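Local coordinates for protein cellulose 1,4-beta-cellobiosidase (Clostridium thermocellum, PDB 3ZQX) that forms the family 3b carbohydrate-binding module of a cellulosomal cellobiohydrolase, from a family whose members typically bind cellulose and hold the enzyme on its substrate, at residues A[24-29]-A[91-96]; A[33-38]-A[81-86]; A[50-55]-A[101-106]; A[56-61]-A[96-101]. The protein carries 1 engineered substitution. All blocks are in the same frame, centred on the assembly; numbering follows the deposited sequence. Where two conformers were deposited one is given.

Contact 1: A[24-29]-A[91-96]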
loop_
_atom_site.group_PDB
_atom_site.type_symbol
_atom_site.label_atom_id
_atom_site.label_comp_id
_atom_site.label_asym_id
_atom_site.label_seq_id
_atom_site.Cartn_x
_atom_site.Cartn_y
_atom_site.Cartn_z
ATOM N N ASN A 24 3.130 7.050 -0.559
ATOM C CA ASN A 24 3.006 8.224 -1.406
ATOM C C ASN A 24 3.215 7.743 -2.826
ATOM O O ASN A 24 4.248 7.136 -3.103
ATOM C CB ASN A 24 4.075 9.247 -1.009
ATOM C CG ASN A 24 4.024 10.515 -1.830
ATOM O OD1 ASN A 24 2.961 10.923 -2.308
ATOM N ND2 ASN A 24 5.183 11.150 -2.001
ATOM N N ILE A 25 2.275 8.022 -3.726
ATOM C CA ILE A 25 2.436 7.634 -5.120
ATOM C C ILE A 25 2.880 8.855 -5.905
ATOM O O ILE A 25 2.197 9.874 -5.915
ATOM C CB ILE A 25 1.143 7.049 -5.716
ATOM C CG1 ILE A 25 0.756 5.767 -4.970
ATOM C CG2 ILE A 25 1.327 6.780 -7.208
ATOM C CD1 ILE A 25 -0.615 5.245 -5.329
ATOM N N VAL A 26 4.040 8.746 -6.546
ATOM C CA VAL A 26 4.651 9.875 -7.242
ATOM C C VAL A 26 4.689 9.571 -8.728
ATOM O O VAL A 26 5.158 8.506 -9.126
ATOM C CB VAL A 26 6.086 10.120 -6.731
ATOM C CG1 VAL A 26 6.694 11.317 -7.435
ATOM C CG2 VAL A 26 6.093 10.329 -5.216
ATOM N N ASN A 27 4.185 10.488 -9.554
ATOM C CA ASN A 27 4.210 10.269 -10.987
ATOM C C ASN A 27 5.449 10.961 -11.522
ATOM O O ASN A 27 5.455 12.173 -11.741
ATOM C CB ASN A 27 2.948 10.885 -11.590
ATOM C CG ASN A 27 2.795 10.561 -13.046
ATOM O OD1 ASN A 27 3.726 10.074 -13.681
ATOM N ND2 ASN A 27 1.611 10.821 -13.591
ATOM N N THR A 28 6.462 10.159 -11.838
ATOM C CA THR A 28 7.755 10.688 -12.261
ATOM C C THR A 28 7.871 10.739 -13.771
ATOM O O THR A 28 8.882 11.202 -14.298
ATOM C CB THR A 28 8.947 9.853 -11.726
ATOM O OG1 THR A 28 8.970 8.570 -12.366
ATOM C CG2 THR A 28 8.867 9.681 -10.221
ATOM N N GLY A 29 6.837 10.268 -14.464
ATOM C CA GLY A 29 6.848 10.214 -15.913
ATOM C C GLY A 29 6.222 11.435 -16.549
ATOM O O GLY A 29 5.923 12.426 -15.874
ATOM N N GLY A 91 4.501 14.499 -12.955
ATOM C CA GLY A 91 5.268 15.286 -12.010
ATOM C C GLY A 91 4.606 15.442 -10.653
ATOM O O GLY A 91 5.236 15.936 -9.716
ATOM N N GLY A 92 3.347 15.030 -10.529
ATOM C CA GLY A 92 2.612 15.211 -9.291
ATOM C C GLY A 92 2.710 14.020 -8.367
ATOM O O GLY A 92 3.354 13.023 -8.674
ATOM N N GLN A 93 2.052 14.126 -7.222
ATOM C CA GLN A 93 2.037 13.034 -6.267
ATOM C C GLN A 93 0.724 13.054 -5.513
ATOM O O GLN A 93 0.048 14.085 -5.445
ATOM C CB GLN A 93 3.200 13.146 -5.286
ATOM C CG GLN A 93 3.192 14.405 -4.450
ATOM C CD GLN A 93 4.223 14.343 -3.341
ATOM O OE1 GLN A 93 5.266 13.703 -3.484
ATOM N NE2 GLN A 93 3.922 14.977 -2.215
ATOM N N THR A 94 0.370 11.921 -4.920
ATOM C CA THR A 94 -0.807 11.871 -4.074
ATOM C C THR A 94 -0.603 12.627 -2.771
ATOM O O THR A 94 -1.559 13.152 -2.199
ATOM C CB THR A 94 -1.188 10.418 -3.720
ATOM O OG1 THR A 94 -0.070 9.743 -3.121
ATOM C CG2 THR A 94 -1.620 9.660 -4.953
ATOM N N GLY A 95 0.639 12.697 -2.306
ATOM C CA GLY A 95 0.888 13.017 -0.916
ATOM C C GLY A 95 0.596 11.799 -0.061
ATOM O O GLY A 95 0.228 10.732 -0.561
ATOM N N GLU A 96 0.755 11.952 1.245
ATOM C CA GLU A 96 0.647 10.809 2.131
ATOM C C GLU A 96 -0.694 10.101 2.014
ATOM O O GLU A 96 -1.758 10.737 1.950
ATOM C CB GLU A 96 0.896 11.227 3.580
ATOM C CG GLU A 96 -0.145 12.185 4.140
ATOM C CD GLU A 96 0.110 12.540 5.586
ATOM O OE1 GLU A 96 0.162 11.629 6.431
ATOM O OE2 GLU A 96 0.244 13.746 5.888
#

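Contact 2: A[33-38]-A[81-86]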
loop_
_atom_site.group_PDB
_atom_site.type_symbol
_atom_site.label_atom_id
_atom_site.label_comp_id
_atom_site.label_asym_id
_atom_site.label_seq_id
_atom_site.Cartn_x
_atom_site.Cartn_y
_atom_site.Cartn_z
ATOM N N TYR A 33 -2.244 10.600 -15.405
ATOM C CA TYR A 33 -3.101 9.429 -15.271
ATOM C C TYR A 33 -4.344 9.743 -14.470
ATOM O O TYR A 33 -4.405 10.758 -13.765
ATOM C CB TYR A 33 -2.371 8.308 -14.534
ATOM C CG TYR A 33 -1.156 7.772 -15.232
ATOM C CD1 TYR A 33 -1.238 7.267 -16.523
ATOM C CD2 TYR A 33 0.071 7.747 -14.593
ATOM C CE1 TYR A 33 -0.137 6.761 -17.163
ATOM C CE2 TYR A 33 1.188 7.235 -15.222
ATOM C CZ TYR A 33 1.072 6.738 -16.507
ATOM O OH TYR A 33 2.164 6.209 -17.156
ATOM N N SER A 34 -5.322 8.850 -14.554
ATOM C CA SER A 34 -6.293 8.715 -13.485
ATOM C C SER A 34 -5.850 7.598 -12.546
ATOM O O SER A 34 -5.469 6.512 -13.000
ATOM C CB SER A 34 -7.672 8.371 -14.020
ATOM O OG SER A 34 -8.531 8.118 -12.922
ATOM N N LEU A 35 -5.914 7.858 -11.247
ATOM C CA LEU A 35 -5.646 6.829 -10.267
ATOM C C LEU A 35 -6.594 5.641 -10.398
ATOM O O LEU A 35 -6.283 4.559 -9.897
ATOM C CB LEU A 35 -5.685 7.403 -8.853
ATOM C CG LEU A 35 -4.440 8.208 -8.485
ATOM C CD1 LEU A 35 -4.734 9.167 -7.348
ATOM C CD2 LEU A 35 -3.305 7.270 -8.105
ATOM N N LYS A 36 -7.729 5.804 -11.070
ATOM C CA LYS A 36 -8.623 4.669 -11.257
ATOM C C LYS A 36 -7.929 3.535 -12.009
ATOM O O LYS A 36 -8.361 2.380 -11.927
ATOM C CB LYS A 36 -9.888 5.085 -12.001
ATOM C CG LYS A 36 -9.688 5.243 -13.498
ATOM C CD LYS A 36 -10.949 5.742 -14.185
ATOM C CE LYS A 36 -10.714 5.940 -15.677
ATOM N NZ LYS A 36 -10.293 4.671 -16.339
ATOM N N ASP A 37 -6.856 3.865 -12.730
ATOM C CA ASP A 37 -6.116 2.892 -13.537
ATOM C C ASP A 37 -4.909 2.279 -12.820
ATOM O O ASP A 37 -4.196 1.460 -13.403
ATOM C CB ASP A 37 -5.670 3.535 -14.848
ATOM C CG ASP A 37 -6.834 3.873 -15.733
ATOM O OD1 ASP A 37 -7.808 3.089 -15.762
ATOM O OD2 ASP A 37 -6.793 4.927 -16.395
ATOM N N ILE A 38 -4.693 2.652 -11.567
ATOM C CA ILE A 38 -3.514 2.213 -10.825
ATOM C C ILE A 38 -3.893 1.316 -9.649
ATOM O O ILE A 38 -4.850 1.611 -8.930
ATOM C CB ILE A 38 -2.703 3.446 -10.359
ATOM C CG1 ILE A 38 -2.131 4.182 -11.576
ATOM C CG2 ILE A 38 -1.611 3.048 -9.383
ATOM C CD1 ILE A 38 -1.597 5.564 -11.289
ATOM N N LEU A 81 -4.865 -1.476 -2.861
ATOM C CA LEU A 81 -5.570 -0.210 -2.990
ATOM C C LEU A 81 -5.820 0.098 -4.440
ATOM O O LEU A 81 -4.897 0.100 -5.270
ATOM C CB LEU A 81 -4.800 0.953 -2.379
ATOM C CG LEU A 81 -4.634 0.903 -0.871
ATOM C CD1 LEU A 81 -3.882 2.131 -0.402
ATOM C CD2 LEU A 81 -5.997 0.793 -0.185
ATOM N N GLU A 82 -7.089 0.334 -4.728
ATOM C CA GLU A 82 -7.523 0.923 -5.975
ATOM C C GLU A 82 -8.113 2.288 -5.631
ATOM O O GLU A 82 -8.161 2.680 -4.464
ATOM C CB GLU A 82 -8.520 0.009 -6.684
ATOM C CG GLU A 82 -7.833 -1.213 -7.270
ATOM C CD GLU A 82 -8.792 -2.263 -7.747
ATOM O OE1 GLU A 82 -9.460 -2.874 -6.892
ATOM O OE2 GLU A 82 -8.876 -2.485 -8.975
ATOM N N PHE A 83 -8.543 3.019 -6.652
ATOM C CA PHE A 83 -8.908 4.414 -6.491
ATOM C C PHE A 83 -10.080 4.754 -7.380
ATOM O O PHE A 83 -10.278 4.167 -8.435
ATOM C CB PHE A 83 -7.735 5.322 -6.889
ATOM C CG PHE A 83 -6.468 5.018 -6.137
ATOM C CD1 PHE A 83 -5.598 4.041 -6.594
ATOM C CD2 PHE A 83 -6.156 5.691 -4.970
ATOM C CE1 PHE A 83 -4.444 3.727 -5.883
ATOM C CE2 PHE A 83 -5.000 5.389 -4.257
ATOM C CZ PHE A 83 -4.147 4.410 -4.718
ATOM N N LYS A 84 -10.850 5.741 -6.947
ATOM C CA LYS A 84 -11.829 6.387 -7.810
ATOM C C LYS A 84 -11.095 7.272 -8.815
ATOM O O LYS A 84 -9.854 7.314 -8.821
ATOM C CB LYS A 84 -12.810 7.190 -6.964
ATOM C CG LYS A 84 -13.661 6.304 -6.065
ATOM C CD LYS A 84 -14.730 7.082 -5.335
ATOM C CE LYS A 84 -15.514 6.172 -4.397
ATOM N NZ LYS A 84 -16.430 6.963 -3.524
ATOM N N ASP A 85 -11.842 8.011 -9.641
ATOM C CA ASP A 85 -11.198 8.674 -10.770
ATOM C C ASP A 85 -10.739 10.024 -10.230
ATOM O O ASP A 85 -11.392 11.055 -10.385
ATOM C CB ASP A 85 -12.294 8.869 -11.856
ATOM C CG ASP A 85 -11.785 9.518 -13.135
ATOM O OD1 ASP A 85 -10.569 9.678 -13.311
ATOM O OD2 ASP A 85 -12.625 9.864 -13.992
ATOM N N VAL A 86 -9.474 10.011 -9.822
ATOM C CA VAL A 86 -8.773 11.157 -9.266
ATOM C C VAL A 86 -7.563 11.293 -10.152
ATOM O O VAL A 86 -6.801 10.339 -10.318
ATOM C CB VAL A 86 -8.322 10.955 -7.800
ATOM C CG1 VAL A 86 -7.420 12.102 -7.362
ATOM C CG2 VAL A 86 -9.530 10.851 -6.880
HETATM O O HOH W 1 -8.242 -0.527 -10.714
HETATM O O HOH W 2 -7.555 1.804 -9.166
#

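Contact 3: A[50-55]-A[101-106]. Engineered in segment 101-106: Trp106 (natural residue Asn).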
loop_
_atom_site.group_PDB
_atom_site.type_symbol
_atom_site.label_atom_id
_atom_site.label_comp_id
_atom_site.label_asym_id
_atom_site.label_seq_id
_atom_site.Cartn_x
_atom_site.Cartn_y
_atom_site.Cartn_z
ATOM N N SER A 50 -10.218 -13.809 10.865
ATOM C CA SER A 50 -11.135 -12.706 11.113
ATOM C C SER A 50 -11.069 -11.733 9.938
ATOM O O SER A 50 -10.057 -11.652 9.235
ATOM C CB SER A 50 -10.773 -11.986 12.417
ATOM O OG SER A 50 -11.552 -10.807 12.601
ATOM N N GLN A 51 -12.159 -11.017 9.706
ATOM C CA GLN A 51 -12.190 -10.012 8.659
ATOM C C GLN A 51 -11.040 -9.032 8.802
ATOM O O GLN A 51 -10.807 -8.481 9.884
ATOM C CB GLN A 51 -13.511 -9.249 8.724
ATOM C CG GLN A 51 -13.561 -8.031 7.834
ATOM C CD GLN A 51 -14.903 -7.343 7.887
ATOM O OE1 GLN A 51 -15.137 -6.465 8.723
ATOM N NE2 GLN A 51 -15.803 -7.743 6.998
ATOM N N LEU A 52 -10.332 -8.820 7.703
ATOM C CA LEU A 52 -9.320 -7.786 7.613
ATOM C C LEU A 52 -9.966 -6.482 7.188
ATOM O O LEU A 52 -10.851 -6.466 6.315
ATOM C CB LEU A 52 -8.272 -8.181 6.582
ATOM C CG LEU A 52 -7.283 -9.228 7.077
ATOM C CD1 LEU A 52 -6.624 -9.919 5.893
ATOM C CD2 LEU A 52 -6.242 -8.589 7.981
ATOM N N GLN A 53 -9.511 -5.383 7.787
ATOM C CA GLN A 53 -10.045 -4.061 7.514
ATOM C C GLN A 53 -8.915 -3.086 7.239
ATOM O O GLN A 53 -7.870 -3.109 7.906
ATOM C CB GLN A 53 -10.837 -3.573 8.722
ATOM C CG GLN A 53 -11.949 -4.518 9.105
ATOM C CD GLN A 53 -12.676 -4.083 10.355
ATOM O OE1 GLN A 53 -12.145 -3.330 11.176
ATOM N NE2 GLN A 53 -13.902 -4.562 10.513
ATOM N N PHE A 54 -9.133 -2.230 6.249
ATOM C CA PHE A 54 -8.249 -1.113 5.934
ATOM C C PHE A 54 -8.876 0.177 6.435
ATOM O O PHE A 54 -10.080 0.389 6.260
ATOM C CB PHE A 54 -8.086 -1.019 4.418
ATOM C CG PHE A 54 -7.411 0.246 3.953
ATOM C CD1 PHE A 54 -6.040 0.305 3.844
ATOM C CD2 PHE A 54 -8.150 1.371 3.613
ATOM C CE1 PHE A 54 -5.406 1.462 3.416
ATOM C CE2 PHE A 54 -7.526 2.528 3.183
ATOM C CZ PHE A 54 -6.154 2.572 3.084
ATOM N N ILE A 55 -8.067 1.044 7.040
ATOM C CA ILE A 55 -8.534 2.368 7.422
ATOM C C ILE A 55 -7.473 3.403 7.085
ATOM O O ILE A 55 -6.285 3.216 7.387
ATOM C CB ILE A 55 -8.870 2.463 8.921
ATOM C CG1 ILE A 55 -9.785 1.320 9.373
ATOM C CG2 ILE A 55 -9.512 3.811 9.227
ATOM C CD1 ILE A 55 -9.054 0.063 9.796
ATOM N N ILE A 101 -3.979 -1.555 8.775
ATOM C CA ILE A 101 -4.635 -2.828 8.507
ATOM C C ILE A 101 -4.857 -3.514 9.841
ATOM O O ILE A 101 -3.909 -3.727 10.615
ATOM C CB ILE A 101 -3.782 -3.756 7.617
ATOM C CG1 ILE A 101 -3.434 -3.084 6.288
ATOM C CG2 ILE A 101 -4.503 -5.084 7.387
ATOM C CD1 ILE A 101 -2.273 -3.731 5.573
ATOM N N ARG A 102 -6.106 -3.839 10.138
ATOM C CA ARG A 102 -6.441 -4.474 11.402
ATOM C C ARG A 102 -7.481 -5.552 11.181
ATOM O O ARG A 102 -8.017 -5.687 10.086
ATOM C CB ARG A 102 -6.924 -3.446 12.417
ATOM C CG ARG A 102 -8.199 -2.745 12.066
ATOM C CD ARG A 102 -8.384 -1.693 13.149
ATOM N NE ARG A 102 -9.527 -0.819 12.947
ATOM C CZ ARG A 102 -9.510 0.493 13.161
ATOM N NH1 ARG A 102 -8.401 1.109 13.571
ATOM N NH2 ARG A 102 -10.609 1.194 12.954
ATOM N N TYR A 103 -7.725 -6.352 12.207
ATOM C CA TYR A 103 -8.795 -7.337 12.182
ATOM C C TYR A 103 -10.060 -6.822 12.859
ATOM O O TYR A 103 -9.990 -6.077 13.839
ATOM C CB TYR A 103 -8.343 -8.601 12.896
ATOM C CG TYR A 103 -7.304 -9.399 12.152
ATOM C CD1 TYR A 103 -7.674 -10.259 11.137
ATOM C CD2 TYR A 103 -5.954 -9.297 12.468
ATOM C CE1 TYR A 103 -6.735 -11.005 10.454
ATOM C CE2 TYR A 103 -5.004 -10.040 11.792
ATOM C CZ TYR A 103 -5.399 -10.890 10.784
ATOM O OH TYR A 103 -4.489 -11.656 10.092
ATOM N N ALA A 104 -11.221 -7.232 12.352
ATOM C CA ALA A 104 -12.490 -6.876 12.981
ATOM C C ALA A 104 -12.534 -7.279 14.451
ATOM O O ALA A 104 -13.168 -6.606 15.260
ATOM C CB ALA A 104 -13.652 -7.509 12.231
ATOM N N ASP A 105 -11.898 -8.393 14.790
ATOM C CA ASP A 105 -11.861 -8.862 16.172
ATOM C C ASP A 105 -10.629 -8.389 16.954
ATOM O O ASP A 105 -10.393 -8.837 18.071
ATOM C CB ASP A 105 -12.049 -10.379 16.263
ATOM C CG ASP A 105 -10.874 -11.154 15.713
ATOM O OD1 ASP A 105 -9.886 -10.521 15.281
ATOM O OD2 ASP A 105 -10.945 -12.404 15.707
ATOM N N TRP A 106 -9.826 -7.524 16.348
ATOM C CA TRP A 106 -8.671 -6.942 17.028
ATOM C C TRP A 106 -7.607 -7.975 17.400
ATOM O O TRP A 106 -6.855 -7.794 18.353
ATOM C CB TRP A 106 -9.107 -6.078 18.221
ATOM C CG TRP A 106 -9.778 -4.809 17.788
ATOM C CD1 TRP A 106 -11.120 -4.567 17.728
ATOM C CD2 TRP A 106 -9.133 -3.614 17.342
ATOM N NE1 TRP A 106 -11.347 -3.290 17.269
ATOM C CE2 TRP A 106 -10.143 -2.684 17.027
ATOM C CE3 TRP A 106 -7.797 -3.241 17.174
ATOM C CZ2 TRP A 106 -9.857 -1.401 16.561
ATOM C CZ3 TRP A 106 -7.516 -1.969 16.710
ATOM C CH2 TRP A 106 -8.541 -1.066 16.409
HETATM O O HOH W 3 -11.443 -3.493 13.872
HETATM O O HOH W 4 -12.372 -0.580 11.781
#

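Contact 4: A[56-61]-A[96-101]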
loop_
_atom_site.group_PDB
_atom_site.type_symbol
_atom_site.label_atom_id
_atom_site.label_comp_id
_atom_site.label_asym_id
_atom_site.label_seq_id
_atom_site.Cartn_x
_atom_site.Cartn_y
_atom_site.Cartn_z
ATOM N N CYS A 56 -7.906 4.483 6.438
ATOM C CA CYS A 56 -7.042 5.623 6.137
ATOM C C CYS A 56 -7.548 6.845 6.891
ATOM O O CYS A 56 -8.624 7.365 6.585
ATOM C CB CYS A 56 -7.048 5.927 4.644
ATOM S SG CYS A 56 -6.196 7.460 4.230
ATOM N N TYR A 57 -6.773 7.304 7.865
ATOM C CA TYR A 57 -7.170 8.455 8.666
ATOM C C TYR A 57 -6.946 9.776 7.955
ATOM O O TYR A 57 -7.578 10.766 8.318
ATOM C CB TYR A 57 -6.480 8.447 10.044
ATOM C CG TYR A 57 -6.960 7.303 10.904
ATOM C CD1 TYR A 57 -8.272 7.258 11.340
ATOM C CD2 TYR A 57 -6.124 6.254 11.246
ATOM C CE1 TYR A 57 -8.736 6.216 12.103
ATOM C CE2 TYR A 57 -6.586 5.196 12.014
ATOM C CZ TYR A 57 -7.893 5.185 12.438
ATOM O OH TYR A 57 -8.355 4.127 13.191
ATOM N N TYR A 58 -5.979 9.845 7.042
ATOM C CA TYR A 58 -5.854 11.025 6.206
ATOM C C TYR A 58 -5.174 10.730 4.887
ATOM O O TYR A 58 -4.190 10.000 4.856
ATOM C CB TYR A 58 -5.060 12.090 6.955
ATOM C CG TYR A 58 -4.779 13.296 6.100
ATOM C CD1 TYR A 58 -5.799 14.172 5.752
ATOM C CD2 TYR A 58 -3.503 13.545 5.615
ATOM C CE1 TYR A 58 -5.551 15.275 4.955
ATOM C CE2 TYR A 58 -3.247 14.643 4.820
ATOM C CZ TYR A 58 -4.274 15.498 4.491
ATOM O OH TYR A 58 -4.024 16.594 3.701
ATOM N N THR A 59 -5.671 11.323 3.806
ATOM C CA THR A 59 -4.877 11.499 2.600
ATOM C C THR A 59 -5.368 12.747 1.863
ATOM O O THR A 59 -6.568 13.006 1.856
ATOM C CB THR A 59 -4.928 10.249 1.696
ATOM O OG1 THR A 59 -4.109 10.465 0.544
ATOM C CG2 THR A 59 -6.340 9.919 1.244
ATOM N N PRO A 60 -4.470 13.491 1.193
ATOM C CA PRO A 60 -4.948 14.681 0.473
ATOM C C PRO A 60 -5.924 14.383 -0.670
ATOM O O PRO A 60 -6.686 15.273 -1.055
ATOM C CB PRO A 60 -3.661 15.296 -0.089
ATOM C CG PRO A 60 -2.584 14.827 0.833
ATOM C CD PRO A 60 -2.999 13.431 1.244
ATOM N N ILE A 61 -5.901 13.172 -1.212
ATOM C CA ILE A 61 -6.783 12.834 -2.334
ATOM C C ILE A 61 -8.188 12.464 -1.852
ATOM O O ILE A 61 -9.090 12.223 -2.657
ATOM C CB ILE A 61 -6.193 11.707 -3.235
ATOM C CG1 ILE A 61 -6.076 10.380 -2.476
ATOM C CG2 ILE A 61 -4.848 12.132 -3.812
ATOM C CD1 ILE A 61 -5.716 9.204 -3.363
ATOM N N GLU A 96 0.755 11.952 1.245
ATOM C CA GLU A 96 0.647 10.809 2.131
ATOM C C GLU A 96 -0.694 10.101 2.014
ATOM O O GLU A 96 -1.758 10.737 1.950
ATOM C CB GLU A 96 0.896 11.227 3.580
ATOM C CG GLU A 96 -0.145 12.185 4.140
ATOM C CD GLU A 96 0.110 12.540 5.586
ATOM O OE1 GLU A 96 0.162 11.629 6.431
ATOM O OE2 GLU A 96 0.244 13.746 5.888
ATOM N N ILE A 97 -0.627 8.773 1.958
ATOM C CA ILE A 97 -1.805 7.949 2.137
ATOM C C ILE A 97 -1.537 7.161 3.407
ATOM O O ILE A 97 -0.776 6.189 3.404
ATOM C CB ILE A 97 -1.998 6.979 0.948
ATOM C CG1 ILE A 97 -2.048 7.750 -0.379
ATOM C CG2 ILE A 97 -3.254 6.146 1.154
ATOM C CD1 ILE A 97 -2.040 6.853 -1.614
ATOM N N GLN A 98 -2.195 7.549 4.490
ATOM C CA GLN A 98 -2.015 6.821 5.733
ATOM C C GLN A 98 -2.715 5.485 5.597
ATOM O O GLN A 98 -3.768 5.385 4.954
ATOM C CB GLN A 98 -2.584 7.615 6.901
ATOM C CG GLN A 98 -1.819 8.897 7.138
ATOM C CD GLN A 98 -2.266 9.664 8.359
ATOM O OE1 GLN A 98 -3.021 9.161 9.200
ATOM N NE2 GLN A 98 -1.788 10.892 8.474
ATOM N N PHE A 99 -2.133 4.445 6.183
ATOM C CA PHE A 99 -2.815 3.164 6.185
ATOM C C PHE A 99 -2.684 2.440 7.497
ATOM O O PHE A 99 -1.616 2.449 8.127
ATOM C CB PHE A 99 -2.383 2.258 5.008
ATOM C CG PHE A 99 -0.998 1.657 5.125
ATOM C CD1 PHE A 99 0.135 2.383 4.775
ATOM C CD2 PHE A 99 -0.842 0.331 5.520
ATOM C CE1 PHE A 99 1.393 1.810 4.859
ATOM C CE2 PHE A 99 0.412 -0.247 5.590
ATOM C CZ PHE A 99 1.529 0.491 5.262
ATOM N N VAL A 100 -3.793 1.817 7.887
ATOM C CA VAL A 100 -3.853 0.859 8.974
ATOM C C VAL A 100 -4.535 -0.393 8.438
ATOM O O VAL A 100 -5.544 -0.298 7.711
ATOM C CB VAL A 100 -4.670 1.417 10.151
ATOM C CG1 VAL A 100 -5.120 0.303 11.092
ATOM C CG2 VAL A 100 -3.862 2.471 10.900
ATOM N N ILE A 101 -3.979 -1.555 8.775
ATOM C CA ILE A 101 -4.635 -2.828 8.507
ATOM C C ILE A 101 -4.857 -3.514 9.841
ATOM O O ILE A 101 -3.909 -3.727 10.615
ATOM C CB ILE A 101 -3.782 -3.756 7.617
ATOM C CG1 ILE A 101 -3.434 -3.084 6.288
ATOM C CG2 ILE A 101 -4.503 -5.084 7.387
ATOM C CD1 ILE A 101 -2.273 -3.731 5.573
#

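Contact 1: A[24-29]-A[91-96]
Asn24 reaches from the strand of residues 15-27 across to the irregular run of Gln93, Thr94 and Gly95. Its CB lies 4.1 Å from Gly95 O, and CG, anti to the backbone N (chi1 -180°), comes 3.8 Å from Gln93 OE1. There the amide forks. OD1 lies 2.9 Å from Gly95 N and 3.2 Å from Gly95 O, the latter a pair of acceptors. ND2, at the other tip, donates to Gln93 OE1 at 3.0 Å in an almost straight bond (177°). The amide planes stand 86° apart: Gln93 OE1 lies in the plane of the Asn24 amide, while ND2 sits above the carbonyl plane of Gln93. ND2 has a second acceptor in Gln6 OE1 of the neighbouring strand 3-9. Next along, Thr94 OG1 accepts from Ile25 N at 3.0 Å and donates its own hydrogen bond to Gly95 O, while Thr94 N donates to Ile25 O at 2.9 Å. Asn27 extends the antiparallel run: its N bonds to Gly92 O (2.8 Å) and its O receives Gly91 N. Gly91 and Gly95 both have positive phi, a backbone shape in which a CB would press on the preceding carbonyl. The Thr94 hydroxyl takes the Ile25 N-H where a regular ladder would offer a carbonyl, and the hydrogen bond between the Asn24 and Gln93 amides adds a polar link, so an irregular segment can still pair with the strand.

Contact 2: A[33-38]-A[81-86]
Glu82 meets the other segment through its CA, which lies against Ile38 O, and through a water that links Glu82 OE2, at 2.7 Å, to the carbonyl O of Lys36. The next residue, Phe83, uses a second water, which accepts from Phe83 N at 3.0 Å and lies beside Ile38 O. Phe83 CB packs on Leu35 CB at 3.5 Å, and CG, anti to the carbonyl carbon (chi1 -56°), starts the ring beside Leu35, whose CD2 stands 4.2 Å from the ring centroid, over the centre of one face, in a CH-pi contact. Ile38 O meets the same ring at its edge, in plane. Phe83 O in turn lies 3.3 Å from Lys36 CA, a CH...O contact. These residues join two parts of the CBM3 beta-sandwich: strand 78-83 leaves its five-stranded sheet beside the 3-10 turn of residues 35-37, which leads from strand 33-34 into strand 38-43 of that sheet. Lys84 turns away, its NZ bonding to Gly64 O. Asp85 OD1 then accepts from Ser34 OG at 2.6 Å, on the anti side and 32° out of the carboxylate plane, and also forms a salt bridge with Lys87. Ser34 OG itself accepts from Lys36 N, closing an ST turn, and the Lys36 chain runs alongside Asp85. At Val86 the backbone O takes Leu35 N at 2.8 Å, nearly straight at 172°, while the Val86 and Leu35 side chains cross obliquely, Val86 CG1 touching Leu35 CD1 at 4.0 Å.

Contact 3: A[50-55]-A[101-106]
Strand 52-55 and the end of strand 97-103 form an antiparallel ladder in one sheet of the CBM3 beta-sandwich, with Gln53 and Arg102 as the hydrogen-bonded pair and Leu52-Tyr103 and Phe54-Ile101 as non-hydrogen-bonded pairs. Gln53 N donates to Arg102 O at 2.8 Å and Arg102 N to Gln53 O at 2.9 Å; Ala104 N to Gln51 O carries the ladder into a type I turn from Tyr103 to Trp106. There Asp105 N reaches Ser50 OG. On the face bearing Gln53 and Arg102, the guanidinium is clasped between Ile55 CD1, 3.3 Å above its plane, and CZ2 of Trp106, an engineered residue, 3.6 Å from the opposite face, both offset toward the rim; NH1 forms a salt bridge with Glu18. A water joins Arg102 NH2 to Gln53 OE1, and Gln53 NE2 donates to Gln51 OE1. On the face bearing Leu52 and Tyr103, Tyr103 CG is anti to the carbonyl carbon (chi1 -71°) and the ring runs alongside Leu52, whose CD2 lies over it, 3.5 Å from Tyr103 CE1 and displaced toward the rim.

Contact 4: A[56-61]-A[96-101]
Tyr58 and Gln98 share a backbone hydrogen bond, Gln98 N to Tyr58 O at 3.2 Å. A side chain supplies the second bond: Thr59 OG1, anti to the backbone N (chi1 -179°), donates to Glu96 O at 2.8 Å. Within residues 96-101, Gln98 NE2 donates to Glu96 OE1 from above the carboxylate plane, and the same oxygen forms a salt bridge with Lys22. Among the flat groups, the Tyr58 ring presents its edge to the Glu96 carboxylate, with Tyr58 CD2 3.8 Å from Glu96 CD and the two planes 88° apart; Pro60 N lies over one face of that ring, offset toward the rim. The apolar touches are few. Tyr57 CE2 meets Val100 CG2 at 4.0 Å, and Tyr57 OH bonds onward to Arg102 NH1, while Cys56 SG brushes Ile97 CG2. Residues 56-61 thus follow strand 97-103 without forming a regular strand. The pairing carries a polar cost, because Tyr58 N is buried with no partner in the model, while the Glu96 charge is probably eased by Lys22 and the Gln98 amide.

Overall arrangement
The contacts run through one beta-sandwich module. Contact 1 and contact 3 lie farthest apart, their centres about 28 Å from each other on opposite sides of the chain's centre, and contact 4, about 14 and 16 Å from them, bridges the gap. It shares Glu96 with contact 1 and Ile101 with contact 3, making residues 91-106 a continuous spine that is met in turn by residues 24-29, 56-61 and 50-55. Contact 2, about 12 Å from contact 1, brings in the five-stranded sheet; Phe83 touches Ile25, Ile61 and Ile97, linking the sheets through the core. Along the chain, contact 2 nests within contact 1 and contact 4 within contact 3, whereas the other pairs cross, interlocking distant segments in a single compact module.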